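PDB 5CEC: Bd3460 from Bdellovibrio bacteriovorus, which binds the predatory endopeptidase Bd3459 as an ankyrin-repeat immunity protein, and so probably shields the predator from its own enzyme during cell invasion. Local coordinates for residues 29-32 and 33-37; 107-110 and 111-114; 141-144 and 145-149. All coordinates share one frame; numbering follows the deposited sequence.

Contact 1 (29-32 and 33-37); sequences SSKA and LNEAA
The carboxamide of Asn34 turns one face to the backbone carbonyl of Ser30, whose O sits almost directly above the amide carbon, 3.3 Å from CG. Water 1 lies out of the amide plane on that same side; it accepts from Ser30 N and probably donates to Asn34 OD1, tying the side chain to the residue that opens the helix. Near the amide nitrogen is Ser29 CB, at 4.2 Å from ND2. The second flat group, the carboxylate of Glu35, has Lys31 CG over its face, while Lys31 CE comes obliquely to within 3.4 Å of Glu35 OE2. Both chains are extended, yet Lys31 NZ and Glu35 OE2 remain 4.4 Å apart, too far for a salt bridge. Ser30 has its hydroxyl anti to its own N (chi1 168°), which carries OG round to accept from Leu33 N at 3.0 Å in a nearly straight bond. Ser30 CB and OG also rest against Leu33 CB, and the rest of Leu33 runs on to Val45 and Val49 of helix 42-49. Ser30 is thus a classical serine N-cap, starting helix 31-39 at the N-terminal end of the ankyrin array.

Contact 2 (107-110 and 111-114); sequences DAYD and VAEE
Tyr109 and Ala112 meet one turn apart, the ring's CD1 lying 4.3 Å from Ala112 CB in an oblique approach. A second apolar pair forms where Ala108 CB reaches Val111 CB at 4.0 Å. The aliphatic groups continue into the core: Val111 and Ala112 pack on helix 99-105, and Val111 also touches Val79 of helix 76-84. The main-chain bonds begin with Ala112 N to Ala108 O, at 2.9 Å, and proceed regularly through Glu113 N to Tyr109 O and Glu114 N to Asp110 O. Just upstream, Asp107, with positive phi, is the C-prime residue of the Schellman motif that ends helix 99-105, and Ala108 centres an inverse gamma turn before taking the N-cap position of helix 109-117. This is the tight helix-turn-helix of an ankyrin repeat, here the one predicted for residues 95-127. Two acidic side chains, Asp107 and Glu113, find partners outside the segments. Asp107 OD2 makes a salt bridge with Lys403 of Bd3459. The Glu113 chain passes Tyr109 O, with CG at 3.4 Å, then bends at chi2 (-66°) so that its carboxylate leads away from the segment. There OE2 bonds the hydroxyl of Thr145 and OE1 that of Ser148, a two-pronged grip on helix 143-152. Tyr109, for its part, packs on Ser345 of Bd3459.

Contact 3 (141-144 and 145-149); sequences NNKK and TAESI
Asn142 reaches forward to Thr145 as the N-cap of helix 143-152, within the ankyrin array and at the interface with Bd3459. Its CB lies against the Tyr109 ring of helix 109-117, 3.6 Å from CD1. With CG anti to the backbone N (chi1 -170°), the amide carbon comes to 4.1 Å from Thr145 N, and OD1 closes the remaining gap, accepting from Thr145 N at 2.9 Å. The donor lies in the carbonyl plane of the amide. The other end of the amide, ND2, is spent on the enzyme, giving a hydrogen bond to Ser345 OG of Bd3459. One side chain therefore caps the helix and binds the partner protein, and bonds at both ends of the amide should fix its rotation. The main-chain O of Asn142 in turn accepts from Ala146 N. One residue further round the helix, Lys143 and Glu147 run side by side in the same direction, with Lys143 CG 4.2 Å from Glu147 CD. The lysine bends at chi3, and its NZ stays 5.3 Å from Glu147 OE2, so the nearest approach is of the lysine's aliphatic CG to the carboxylate carbon. Both residues also touch Phe182 of helix 177-185. Ser148 folds back along the helix, its OG 3.2 Å from Lys144 O. Its hydroxyl and that of Thr145 share Glu113 as partner, and the threonine is linked to the cap as well: water 2 donates to both Asn142 OD1 and Thr145 OG1, the latter at 2.8 Å.

In the fold
All three contacts are first turns of helices in one ankyrin array, and each mixes buried with exposed residues. Contact 1 lies at the N-terminal end, its centre about 23 Å from that of the chain, and no residue of Bd3459 touches it. Contacts 2 and 3 are nearer the middle, their centres about 10 Å apart, and join neighbouring helices 109-117 and 143-152 directly; both also face the endopeptidase. Contacts 1 and 3 share side-chain capping, by a serine hydroxyl and an asparagine amide oxygen, whereas an alanine holds the cap position in contact 2. Only contact 2 has apolar side-chain pairs across its segments, while its Glu113 supplies the hydrogen bonds to contact 3.

Contact 1 (29-32 and 33-37)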
loop_
_atom_site.group_PDB
_atom_site.type_symbol
_atom_site.label_atom_id
_atom_site.label_comp_id
_atom_site.label_asym_id
_atom_site.label_seq_id
_atom_site.Cartn_x
_atom_site.Cartn_y
_atom_site.Cartn_z
ATOM N N SER B 29 -23.780 17.133 -6.769
ATOM C CA SER B 29 -22.791 16.061 -6.622
ATOM C C SER B 29 -23.480 14.743 -6.254
ATOM O O SER B 29 -24.606 14.730 -5.757
ATOM C CB SER B 29 -21.765 16.405 -5.553
ATOM O OG SER B 29 -22.390 16.606 -4.309
ATOM N N SER B 30 -22.794 13.647 -6.544
ATOM C CA SER B 30 -23.207 12.306 -6.162
ATOM C C SER B 30 -22.214 11.785 -5.133
ATOM O O SER B 30 -21.023 11.628 -5.429
ATOM C CB SER B 30 -23.211 11.378 -7.372
ATOM O OG SER B 30 -23.332 10.024 -6.949
ATOM N N LYS B 31 -22.703 11.504 -3.928
ATOM C CA LYS B 31 -21.856 10.914 -2.892
ATOM C C LYS B 31 -21.356 9.535 -3.320
ATOM O O LYS B 31 -20.201 9.200 -3.098
ATOM C CB LYS B 31 -22.597 10.837 -1.559
ATOM C CG LYS B 31 -21.720 10.448 -0.377
ATOM C CD LYS B 31 -22.480 10.610 0.934
ATOM C CE LYS B 31 -21.706 10.031 2.106
ATOM N NZ LYS B 31 -22.522 9.995 3.351
ATOM N N ALA B 32 -22.222 8.749 -3.965
ATOM C CA ALA B 32 -21.845 7.410 -4.428
ATOM C C ALA B 32 -20.741 7.441 -5.488
ATOM O O ALA B 32 -19.811 6.638 -5.430
ATOM C CB ALA B 32 -23.063 6.676 -4.958
ATOM N N LEU B 33 -20.859 8.351 -6.456
ATOM C CA LEU B 33 -19.826 8.517 -7.467
ATOM C C LEU B 33 -18.484 8.918 -6.834
ATOM O O LEU B 33 -17.417 8.347 -7.172
ATOM C CB LEU B 33 -20.199 9.577 -8.494
ATOM C CG LEU B 33 -19.132 9.975 -9.525
ATOM C CD1 LEU B 33 -18.555 8.795 -10.288
ATOM C CD2 LEU B 33 -19.683 10.981 -10.518
ATOM N N ASN B 34 -18.525 9.922 -5.960
ATOM C CA ASN B 34 -17.298 10.404 -5.294
ATOM C C ASN B 34 -16.599 9.315 -4.489
ATOM O O ASN B 34 -15.381 9.174 -4.565
ATOM C CB ASN B 34 -17.574 11.643 -4.436
ATOM C CG ASN B 34 -17.960 12.848 -5.270
ATOM O OD1 ASN B 34 -17.782 12.860 -6.498
ATOM N ND2 ASN B 34 -18.521 13.848 -4.627
ATOM N N GLU B 35 -17.386 8.513 -3.770
ATOM C CA GLU B 35 -16.856 7.367 -3.030
ATOM C C GLU B 35 -16.243 6.294 -3.941
ATOM O O GLU B 35 -15.112 5.843 -3.719
ATOM C CB GLU B 35 -17.936 6.791 -2.096
ATOM C CG GLU B 35 -18.232 7.723 -0.917
ATOM C CD GLU B 35 -19.271 7.197 0.063
ATOM O OE1 GLU B 35 -19.988 6.228 -0.254
ATOM O OE2 GLU B 35 -19.373 7.767 1.170
ATOM N N ALA B 36 -16.948 5.933 -5.008
ATOM C CA ALA B 36 -16.404 4.960 -5.964
ATOM C C ALA B 36 -15.113 5.457 -6.608
ATOM O O ALA B 36 -14.164 4.689 -6.801
ATOM C CB ALA B 36 -17.447 4.634 -7.025
ATOM N N ALA B 37 -15.082 6.755 -6.902
ATOM C CA ALA B 37 -13.905 7.360 -7.515
ATOM C C ALA B 37 -12.671 7.311 -6.611
ATOM O O ALA B 37 -11.559 7.041 -7.080
ATOM C CB ALA B 37 -14.191 8.791 -7.945
HETATM O O HOH W 1 -20.339 13.814 -7.789
#

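Contact 2 (107-110 and 111-114)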
loop_
_atom_site.group_PDB
_atom_site.type_symbol
_atom_site.label_atom_id
_atom_site.label_comp_id
_atom_site.label_asym_id
_atom_site.label_seq_id
_atom_site.Cartn_x
_atom_site.Cartn_y
_atom_site.Cartn_z
ATOM N N ASP B 107 1.074 11.259 -3.305
ATOM C CA ASP B 107 2.077 10.415 -3.951
ATOM C C ASP B 107 1.516 9.566 -5.081
ATOM O O ASP B 107 2.093 8.542 -5.440
ATOM C CB ASP B 107 2.828 9.540 -2.932
ATOM C CG ASP B 107 3.704 10.321 -1.978
ATOM O OD1 ASP B 107 3.585 11.533 -1.821
ATOM O OD2 ASP B 107 4.572 9.731 -1.336
ATOM N N ALA B 108 0.456 10.062 -5.739
ATOM C CA ALA B 108 -0.096 9.434 -6.932
ATOM C C ALA B 108 0.554 10.067 -8.155
ATOM O O ALA B 108 -0.053 10.815 -8.904
ATOM C CB ALA B 108 -1.597 9.565 -6.977
ATOM N N TYR B 109 1.831 9.767 -8.334
ATOM C CA TYR B 109 2.624 10.425 -9.354
ATOM C C TYR B 109 2.351 9.924 -10.765
ATOM O O TYR B 109 2.511 10.688 -11.708
ATOM C CB TYR B 109 4.104 10.350 -8.984
ATOM C CG TYR B 109 4.441 11.380 -7.925
ATOM C CD1 TYR B 109 4.525 12.728 -8.254
ATOM C CD2 TYR B 109 4.628 11.034 -6.576
ATOM C CE1 TYR B 109 4.810 13.700 -7.314
ATOM C CE2 TYR B 109 4.904 12.002 -5.620
ATOM C CZ TYR B 109 5.004 13.331 -5.986
ATOM O OH TYR B 109 5.311 14.317 -5.086
ATOM N N ASP B 110 1.873 8.692 -10.908
ATOM C CA ASP B 110 1.315 8.275 -12.204
ATOM C C ASP B 110 0.117 9.141 -12.631
ATOM O O ASP B 110 0.002 9.569 -13.796
ATOM C CB ASP B 110 0.937 6.779 -12.195
ATOM C CG ASP B 110 -0.066 6.364 -11.012
ATOM O OD1 ASP B 110 -0.279 7.101 -9.958
ATOM O OD2 ASP B 110 -0.646 5.257 -11.166
ATOM N N VAL B 111 -0.761 9.410 -11.677
ATOM C CA VAL B 111 -1.900 10.267 -11.914
ATOM C C VAL B 111 -1.426 11.688 -12.212
ATOM O O VAL B 111 -1.924 12.357 -13.138
ATOM C CB VAL B 111 -2.891 10.244 -10.734
ATOM C CG1 VAL B 111 -3.927 11.339 -10.901
ATOM C CG2 VAL B 111 -3.576 8.887 -10.622
ATOM N N ALA B 112 -0.460 12.156 -11.445
ATOM C CA ALA B 112 0.047 13.517 -11.647
ATOM C C ALA B 112 0.567 13.642 -13.093
ATOM O O ALA B 112 0.271 14.645 -13.776
ATOM C CB ALA B 112 1.165 13.844 -10.662
ATOM N N GLU B 113 1.349 12.659 -13.555
ATOM C CA GLU B 113 1.844 12.699 -14.924
ATOM C C GLU B 113 0.734 12.751 -15.941
ATOM O O GLU B 113 0.830 13.515 -16.906
ATOM C CB GLU B 113 2.799 11.543 -15.235
ATOM C CG GLU B 113 4.121 11.652 -14.491
ATOM C CD GLU B 113 4.917 12.839 -14.961
ATOM O OE1 GLU B 113 5.400 12.819 -16.110
ATOM O OE2 GLU B 113 4.980 13.821 -14.210
ATOM N N GLU B 114 -0.303 11.945 -15.724
ATOM C CA GLU B 114 -1.461 11.921 -16.603
ATOM C C GLU B 114 -2.109 13.290 -16.654
ATOM O O GLU B 114 -2.470 13.760 -17.722
ATOM C CB GLU B 114 -2.459 10.858 -16.135
ATOM C CG GLU B 114 -3.649 10.639 -17.061
ATOM C CD GLU B 114 -3.318 9.917 -18.358
ATOM O OE1 GLU B 114 -2.251 9.271 -18.464
ATOM O OE2 GLU B 114 -4.155 10.000 -19.276
#

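Contact 3 (141-144 and 145-149)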
loop_
_atom_site.group_PDB
_atom_site.type_symbol
_atom_site.label_atom_id
_atom_site.label_comp_id
_atom_site.label_asym_id
_atom_site.label_seq_id
_atom_site.Cartn_x
_atom_site.Cartn_y
_atom_site.Cartn_z
ATOM N N ASN B 141 10.119 14.591 -3.568
ATOM C CA ASN B 141 9.599 13.225 -3.607
ATOM C C ASN B 141 9.682 12.491 -4.934
ATOM O O ASN B 141 9.831 11.287 -4.915
ATOM C CB ASN B 141 8.143 13.235 -3.130
ATOM C CG ASN B 141 8.039 13.580 -1.670
ATOM O OD1 ASN B 141 8.515 12.833 -0.807
ATOM N ND2 ASN B 141 7.501 14.755 -1.375
ATOM N N ASN B 142 9.468 13.150 -6.074
ATOM C CA ASN B 142 9.420 12.449 -7.355
ATOM C C ASN B 142 10.044 13.299 -8.427
ATOM O O ASN B 142 9.451 14.269 -8.880
ATOM C CB ASN B 142 7.974 12.071 -7.713
ATOM C CG ASN B 142 7.908 11.153 -8.905
ATOM O OD1 ASN B 142 8.125 11.586 -10.044
ATOM N ND2 ASN B 142 7.653 9.865 -8.652
ATOM N N LYS B 143 11.245 12.911 -8.844
ATOM C CA LYS B 143 12.024 13.678 -9.786
ATOM C C LYS B 143 11.366 13.799 -11.158
ATOM O O LYS B 143 11.405 14.860 -11.762
ATOM C CB LYS B 143 13.433 13.035 -9.920
ATOM C CG LYS B 143 14.393 13.714 -10.877
ATOM C CD LYS B 143 15.618 12.831 -11.166
ATOM C CE LYS B 143 16.849 13.216 -10.365
ATOM N NZ LYS B 143 18.075 12.851 -11.133
ATOM N N LYS B 144 10.754 12.724 -11.631
ATOM C CA LYS B 144 10.120 12.728 -12.947
ATOM C C LYS B 144 9.011 13.777 -12.982
ATOM O O LYS B 144 8.934 14.542 -13.929
ATOM C CB LYS B 144 9.567 11.343 -13.272
ATOM C CG LYS B 144 8.843 11.244 -14.611
ATOM C CD LYS B 144 8.441 9.807 -14.917
ATOM C CE LYS B 144 7.679 9.713 -16.231
ATOM N NZ LYS B 144 7.265 8.316 -16.538
ATOM N N THR B 145 8.161 13.822 -11.956
ATOM C CA THR B 145 7.082 14.803 -11.939
ATOM C C THR B 145 7.606 16.215 -11.707
ATOM O O THR B 145 7.127 17.154 -12.313
ATOM C CB THR B 145 5.965 14.399 -10.964
ATOM O OG1 THR B 145 5.292 13.255 -11.491
ATOM C CG2 THR B 145 4.935 15.502 -10.803
ATOM N N ALA B 146 8.635 16.364 -10.883
ATOM C CA ALA B 146 9.241 17.678 -10.724
ATOM C C ALA B 146 9.717 18.207 -12.105
ATOM O O ALA B 146 9.530 19.382 -12.433
ATOM C CB ALA B 146 10.396 17.611 -9.722
ATOM N N GLU B 147 10.373 17.342 -12.880
ATOM C CA GLU B 147 10.828 17.680 -14.250
ATOM C C GLU B 147 9.641 18.014 -15.162
ATOM O O GLU B 147 9.706 18.966 -15.919
ATOM C CB GLU B 147 11.695 16.555 -14.839
ATOM C CG GLU B 147 13.024 16.423 -14.146
ATOM C CD GLU B 147 13.942 15.364 -14.684
ATOM O OE1 GLU B 147 13.476 14.317 -15.172
ATOM O OE2 GLU B 147 15.171 15.581 -14.588
ATOM N N SER B 148 8.567 17.232 -15.090
ATOM C CA SER B 148 7.390 17.520 -15.888
ATOM C C SER B 148 6.787 18.884 -15.582
ATOM O O SER B 148 6.315 19.578 -16.485
ATOM C CB SER B 148 6.346 16.423 -15.746
ATOM O OG SER B 148 6.829 15.182 -16.270
ATOM N N ILE B 149 6.790 19.255 -14.318
ATOM C CA ILE B 149 6.300 20.575 -13.919
ATOM C C ILE B 149 7.176 21.678 -14.521
ATOM O O ILE B 149 6.672 22.636 -15.095
ATOM C CB ILE B 149 6.203 20.657 -12.381
ATOM C CG1 ILE B 149 5.080 19.755 -11.880
ATOM C CG2 ILE B 149 6.038 22.088 -11.904
ATOM C CD1 ILE B 149 5.153 19.459 -10.406
HETATM O O HOH W 2 6.213 10.693 -11.984
#